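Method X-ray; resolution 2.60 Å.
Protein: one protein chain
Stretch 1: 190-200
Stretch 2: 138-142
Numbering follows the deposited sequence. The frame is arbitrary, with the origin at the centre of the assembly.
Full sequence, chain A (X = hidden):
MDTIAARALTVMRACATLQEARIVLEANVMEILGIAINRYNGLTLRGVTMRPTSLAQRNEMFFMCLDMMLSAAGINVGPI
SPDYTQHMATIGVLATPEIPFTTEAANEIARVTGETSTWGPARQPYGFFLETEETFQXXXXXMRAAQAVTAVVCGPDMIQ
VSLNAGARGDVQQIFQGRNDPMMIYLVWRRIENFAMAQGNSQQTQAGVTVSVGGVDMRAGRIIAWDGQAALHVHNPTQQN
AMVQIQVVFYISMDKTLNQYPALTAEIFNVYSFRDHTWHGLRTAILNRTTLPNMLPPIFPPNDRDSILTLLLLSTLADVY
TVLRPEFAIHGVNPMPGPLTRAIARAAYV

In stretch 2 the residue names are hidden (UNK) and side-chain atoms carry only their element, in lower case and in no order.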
ATOM      1  N   ARG A 190      19.529  23.865  -7.318  1.00 23.22           N
ATOM      2  CA  ARG A 190      19.862  25.076  -8.078  1.00 22.88           C
ATOM      3  C   ARG A 190      19.263  24.830  -9.467  1.00 18.76           C
ATOM      4  O   ARG A 190      19.436  23.723 -10.014  1.00 18.07           O
ATOM      5  CB  ARG A 190      21.385  25.212  -8.259  1.00 21.00           C
ATOM      6  CG  ARG A 190      22.048  26.035  -7.194  1.00 26.87           C
ATOM      7  CD  ARG A 190      23.558  26.007  -7.312  1.00 35.96           C
ATOM      8  NE  ARG A 190      24.157  24.788  -6.760  1.00 39.73           N
ATOM      9  CZ  ARG A 190      24.768  23.874  -7.512  1.00 45.00           C
ATOM     10  NH1 ARG A 190      24.862  24.056  -8.840  1.00 43.88           N
ATOM     11  NH2 ARG A 190      25.238  22.760  -6.953  1.00 44.53           N
ATOM     12  N   ILE A 191      18.488  25.778  -9.999  1.00 15.93           N
ATOM     13  CA  ILE A 191      17.969  25.613 -11.370  1.00 19.49           C
ATOM     14  C   ILE A 191      19.129  26.137 -12.238  1.00 25.34           C
ATOM     15  O   ILE A 191      19.367  27.346 -12.337  1.00 26.14           O
ATOM     16  CB  ILE A 191      16.698  26.427 -11.638  1.00 17.31           C
ATOM     17  CG1 ILE A 191      15.605  26.062 -10.623  1.00 12.77           C
ATOM     18  CG2 ILE A 191      16.192  26.136 -13.053  1.00 15.35           C
ATOM     19  CD1 ILE A 191      14.317  26.849 -10.796  1.00  6.70           C
ATOM     20  N   GLU A 192      19.903  25.202 -12.777  1.00 30.18           N
ATOM     21  CA  GLU A 192      21.102  25.480 -13.560  1.00 33.11           C
ATOM     22  C   GLU A 192      20.906  26.261 -14.852  1.00 36.26           C
ATOM     23  O   GLU A 192      21.822  26.965 -15.263  1.00 46.35           O
ATOM     24  CB  GLU A 192      21.826  24.157 -13.841  1.00 39.88           C
ATOM     25  CG  GLU A 192      23.316  24.254 -14.052  1.00 51.35           C
ATOM     26  CD  GLU A 192      24.011  25.066 -12.978  1.00 64.38           C
ATOM     27  OE1 GLU A 192      23.612  25.019 -11.787  1.00 67.67           O
ATOM     28  OE2 GLU A 192      24.979  25.770 -13.336  1.00 74.29           O
ATOM     29  N   ASN A 193      19.739  26.158 -15.487  1.00 29.23           N
ATOM     30  CA  ASN A 193      19.472  26.863 -16.745  1.00 27.10           C
ATOM     31  C   ASN A 193      18.029  27.289 -16.717  1.00 27.99           C
ATOM     32  O   ASN A 193      17.155  26.429 -16.715  1.00 31.14           O
ATOM     33  CB  ASN A 193      19.671  25.903 -17.923  1.00 29.49           C
ATOM     34  CG  ASN A 193      19.780  26.613 -19.269  1.00 26.34           C
ATOM     35  OD1 ASN A 193      19.111  26.248 -20.241  1.00 28.57           O
ATOM     36  ND2 ASN A 193      20.701  27.552 -19.360  1.00 29.51           N
ATOM     37  N   PHE A 194      17.778  28.592 -16.627  1.00 23.69           N
ATOM     38  CA  PHE A 194      16.410  29.110 -16.593  1.00 21.65           C
ATOM     39  C   PHE A 194      16.154  30.222 -17.618  1.00 22.08           C
ATOM     40  O   PHE A 194      17.070  30.758 -18.208  1.00 27.06           O
ATOM     41  CB  PHE A 194      16.052  29.613 -15.193  1.00 18.69           C
ATOM     42  CG  PHE A 194      16.955  30.708 -14.679  1.00 17.84           C
ATOM     43  CD1 PHE A 194      18.204  30.405 -14.141  1.00 14.78           C
ATOM     44  CD2 PHE A 194      16.514  32.036 -14.644  1.00 18.10           C
ATOM     45  CE1 PHE A 194      19.004  31.406 -13.558  1.00 14.19           C
ATOM     46  CE2 PHE A 194      17.300  33.046 -14.064  1.00 13.21           C
ATOM     47  CZ  PHE A 194      18.541  32.732 -13.518  1.00 14.35           C
ATOM     48  N   ALA A 195      14.895  30.562 -17.814  1.00 21.23           N
ATOM     49  CA  ALA A 195      14.491  31.572 -18.757  1.00 16.01           C
ATOM     50  C   ALA A 195      14.329  32.899 -18.070  1.00 20.65           C
ATOM     51  O   ALA A 195      13.704  32.973 -17.004  1.00 19.05           O
ATOM     52  CB  ALA A 195      13.174  31.187 -19.407  1.00 12.99           C
ATOM     53  N   MET A 196      14.889  33.947 -18.684  1.00 22.12           N
ATOM     54  CA  MET A 196      14.766  35.304 -18.158  1.00 15.03           C
ATOM     55  C   MET A 196      13.424  35.823 -18.678  1.00 15.22           C
ATOM     56  O   MET A 196      12.861  35.232 -19.607  1.00 14.10           O
ATOM     57  CB  MET A 196      15.945  36.131 -18.616  1.00 14.31           C
ATOM     58  CG  MET A 196      17.206  35.875 -17.809  1.00 19.57           C
ATOM     59  SD  MET A 196      17.091  36.535 -16.078  1.00 30.49           S
ATOM     60  CE  MET A 196      15.594  37.776 -16.174  1.00 26.32           C
ATOM     61  N   ALA A 197      12.883  36.895 -18.103  1.00 17.80           N
ATOM     62  CA  ALA A 197      11.565  37.386 -18.555  1.00 18.23           C
ATOM     63  C   ALA A 197      11.458  37.567 -20.079  1.00 23.61           C
ATOM     64  O   ALA A 197      10.396  37.385 -20.696  1.00 25.94           O
ATOM     65  CB  ALA A 197      11.209  38.669 -17.835  1.00 18.19           C
ATOM     66  N   GLN A 198      12.578  37.946 -20.670  1.00 33.70           N
ATOM     67  CA  GLN A 198      12.669  38.145 -22.096  1.00 34.30           C
ATOM     68  C   GLN A 198      12.700  36.845 -22.873  1.00 29.10           C
ATOM     69  O   GLN A 198      12.300  36.804 -24.008  1.00 31.48           O
ATOM     70  CB  GLN A 198      13.859  39.053 -22.433  1.00 49.05           C
ATOM     71  CG  GLN A 198      13.452  40.519 -22.489  1.00 67.29           C
ATOM     72  CD  GLN A 198      12.113  40.729 -23.274  1.00 80.02           C
ATOM     73  OE1 GLN A 198      11.955  40.263 -24.420  1.00 84.55           O
ATOM     74  NE2 GLN A 198      11.146  41.397 -22.638  1.00 81.32           N
ATOM     75  N   GLY A 199      13.200  35.772 -22.291  1.00 25.92           N
ATOM     76  CA  GLY A 199      13.190  34.534 -23.035  1.00 18.70           C
ATOM     77  C   GLY A 199      14.544  33.920 -23.176  1.00 19.01           C
ATOM     78  O   GLY A 199      14.652  32.750 -23.518  1.00 24.99           O
ATOM     79  N   ASN A 200      15.576  34.665 -22.820  1.00 13.92           N
ATOM     80  CA  ASN A 200      16.936  34.164 -22.972  1.00 18.02           C
ATOM     81  C   ASN A 200      17.380  33.364 -21.744  1.00 20.40           C
ATOM     82  O   ASN A 200      16.971  33.666 -20.607  1.00 20.64           O
ATOM     83  CB  ASN A 200      17.899  35.342 -23.238  1.00 17.84           C
ATOM     84  CG  ASN A 200      17.893  36.360 -22.105  1.00 23.21           C
ATOM     85  OD1 ASN A 200      18.897  36.504 -21.392  1.00 28.76           O
ATOM     86  ND2 ASN A 200      16.743  37.039 -21.895  1.00 18.78           N
ATOM     87  N   UNK A 138       7.470  26.496 -14.840  1.00 18.78           N
ATOM     88  CA  UNK A 138       8.705  26.079 -14.167  1.00 18.18           C
ATOM     89  C   UNK A 138       9.971  26.561 -14.857  1.00 17.73           C
ATOM     90  O   UNK A 138      10.107  26.473 -16.080  1.00 14.78           O
ATOM     91  c   UNK A 138       8.602  24.542 -14.172  1.00  8.87           C
ATOM     92  c   UNK A 138       7.633  24.250 -15.306  1.00  8.62           C
ATOM     93  c   UNK A 138       6.627  25.335 -15.197  1.00 12.00           C
ATOM     94  N   UNK A 139      10.884  27.092 -14.056  1.00 19.82           N
ATOM     95  CA  UNK A 139      12.167  27.535 -14.561  1.00 20.56           C
ATOM     96  C   UNK A 139      12.205  28.831 -15.336  1.00 23.95           C
ATOM     97  O   UNK A 139      13.110  29.019 -16.143  1.00 22.46           O
ATOM     98  N   UNK A 140      11.179  29.664 -15.176  1.00 21.70           N
ATOM     99  CA  UNK A 140      11.132  30.956 -15.825  1.00 18.53           C
ATOM    100  C   UNK A 140      11.096  31.971 -14.702  1.00 19.71           C
ATOM    101  O   UNK A 140      10.343  31.837 -13.736  1.00 23.06           O
ATOM    102  c   UNK A 140       9.932  31.124 -16.759  1.00 17.15           C
ATOM    103  n   UNK A 140       9.106  32.205 -19.357  1.00 21.47           N
ATOM    104  c   UNK A 140       8.582  32.766 -18.118  1.00 15.12           C
ATOM    105  c   UNK A 140       9.649  32.894 -20.357  1.00 21.39           C
ATOM    106  c   UNK A 140       9.590  32.591 -17.015  1.00 15.71           C
ATOM    107  n   UNK A 140       9.742  34.218 -20.308  1.00 23.50           N
ATOM    108  n   UNK A 140      10.179  32.231 -21.373  1.00 23.86           N
ATOM    109  N   UNK A 141      12.000  32.930 -14.821  1.00 21.89           N
ATOM    110  CA  UNK A 141      12.190  34.007 -13.879  1.00 18.47           C
ATOM    111  C   UNK A 141      10.924  34.810 -13.651  1.00 15.76           C
ATOM    112  O   UNK A 141      10.109  35.031 -14.560  1.00 21.91           O
ATOM    113  c   UNK A 141      15.181  38.031 -10.962  1.00 14.05           C
ATOM    114  c   UNK A 141      13.296  34.909 -14.422  1.00 23.74           C
ATOM    115  c   UNK A 141      16.099  37.159 -10.429  1.00 19.67           C
ATOM    116  c   UNK A 141      12.903  37.339 -13.680  1.00 23.53           C
ATOM    117  c   UNK A 141      16.248  35.833 -10.924  1.00 18.07           C
ATOM    118  c   UNK A 141      14.391  37.567 -12.017  1.00 19.52           C
ATOM    119  c   UNK A 141      14.514  36.249 -12.539  1.00 22.05           C
ATOM    120  c   UNK A 141      13.554  36.121 -13.599  1.00 25.77           C
ATOM    121  c   UNK A 141      15.462  35.376 -11.976  1.00 20.82           C
ATOM    122  n   UNK A 141      13.401  38.202 -12.726  1.00 18.66           N
ATOM    123  N   UNK A 142      10.739  35.225 -12.412  1.00 14.14           N
ATOM    124  CA  UNK A 142       9.581  36.044 -12.067  1.00 17.68           C
ATOM    125  C   UNK A 142       9.802  36.681 -10.720  1.00 23.48           C
ATOM    126  O   UNK A 142      10.019  36.000  -9.704  1.00 29.58           O
ATOM    127  c   UNK A 142       7.097  36.069 -11.716  1.00 17.58           C
ATOM    128  c   UNK A 142       8.286  35.262 -12.098  1.00 14.88           C
ATOM    129  c   UNK A 142       5.135  37.360 -12.356  1.00 19.64           C
ATOM    130  c   UNK A 142       6.825  36.340 -10.379  1.00 19.03           C
ATOM    131  c   UNK A 142       6.245  36.578 -12.700  1.00 17.24           C
ATOM    132  c   UNK A 142       4.865  37.635 -11.012  1.00 20.03           C
ATOM    133  c   UNK A 142       5.714  37.120 -10.017  1.00 22.18           C
TER

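Position 138 carries three side-chain carbons and no heteroatom, and the last of them closes back onto the backbone N. Nothing here comes within contact distance of the other stretch. Three side-chain carbons that close a five-membered ring with CA and the backbone N can only be proline: Pro-138, which leads the chain in at a phi of -64°.

Position 139 has no side-chain atoms at all, and the backbone alone meets stretch 1. Its CA lies 4.4 Å from CD1 of Ile-191, and its O lies 3.1 Å from CB of Phe-194. The absence of a CB makes it glycine, and the positive phi of 75° favours that choice by itself. The O of Gly-139 accepts a hydrogen bond from N of Ala-195 at 2.9 Å, nearly straight at 169°.

At position 140 the side chain is three carbons, a nitrogen, then a carbon bearing two more nitrogens. Its terminal nitrogens lie near CB of Ala-195, O of Ala-197 and CA of Gly-199. That planar, forked end is a guanidinium, so the residue is arginine. CA-to-CB of Arg-140 points away overall, yet the extended chain turns at chi3 (m) and brings its end back to stretch 1. The methyl CB of Ala-195 sits over one guanidinium face, 3.7 Å from NH2, while O of Ala-197 approaches the edge, 3.3 Å from NH1. The CA of Gly-199 is 4.1 Å from NH2, within the turn that runs from Met-196 to Gly-199.

Position 141 shows one carbon leading into fused five- and six-membered rings, with eight carbons and one nitrogen between them. The rings lie against CE of Met-196 and CE2 of Phe-194. This is tryptophan. CA-to-CB of Trp-141 points toward stretch 1, and of the five positions it has the largest area covered by stretch 1. CE of Met-196 lies over the five-membered ring, 3.7 Å from CG, in a CH-pi contact; on the six-membered ring, CE3 is 3.6 Å from CE2 of Phe-194. The backbone contributes too, its N donating to O of Ala-195 at 2.8 Å and 176°.

Position 142 has one carbon and then a ring of six carbons, with no oxygen: phenylalanine. The end of Phe-142 leads away, and it makes no contact with stretch 1.

The rule to read here is economy of backbone pairing. Ala-195 uses both its N and its O, gripping the residues before and after Arg-140, and this single beta bridge sets the register with CA of Ala-195 4.5 Å from CA of Arg-140. Side chains then build outward from it: Phe-194 and Met-196 pack on the indole, while the arginine reaches back to the turn, its charged end lying beside a methyl and backbone carbonyls.

Stretch 2 138-142: PGRWF
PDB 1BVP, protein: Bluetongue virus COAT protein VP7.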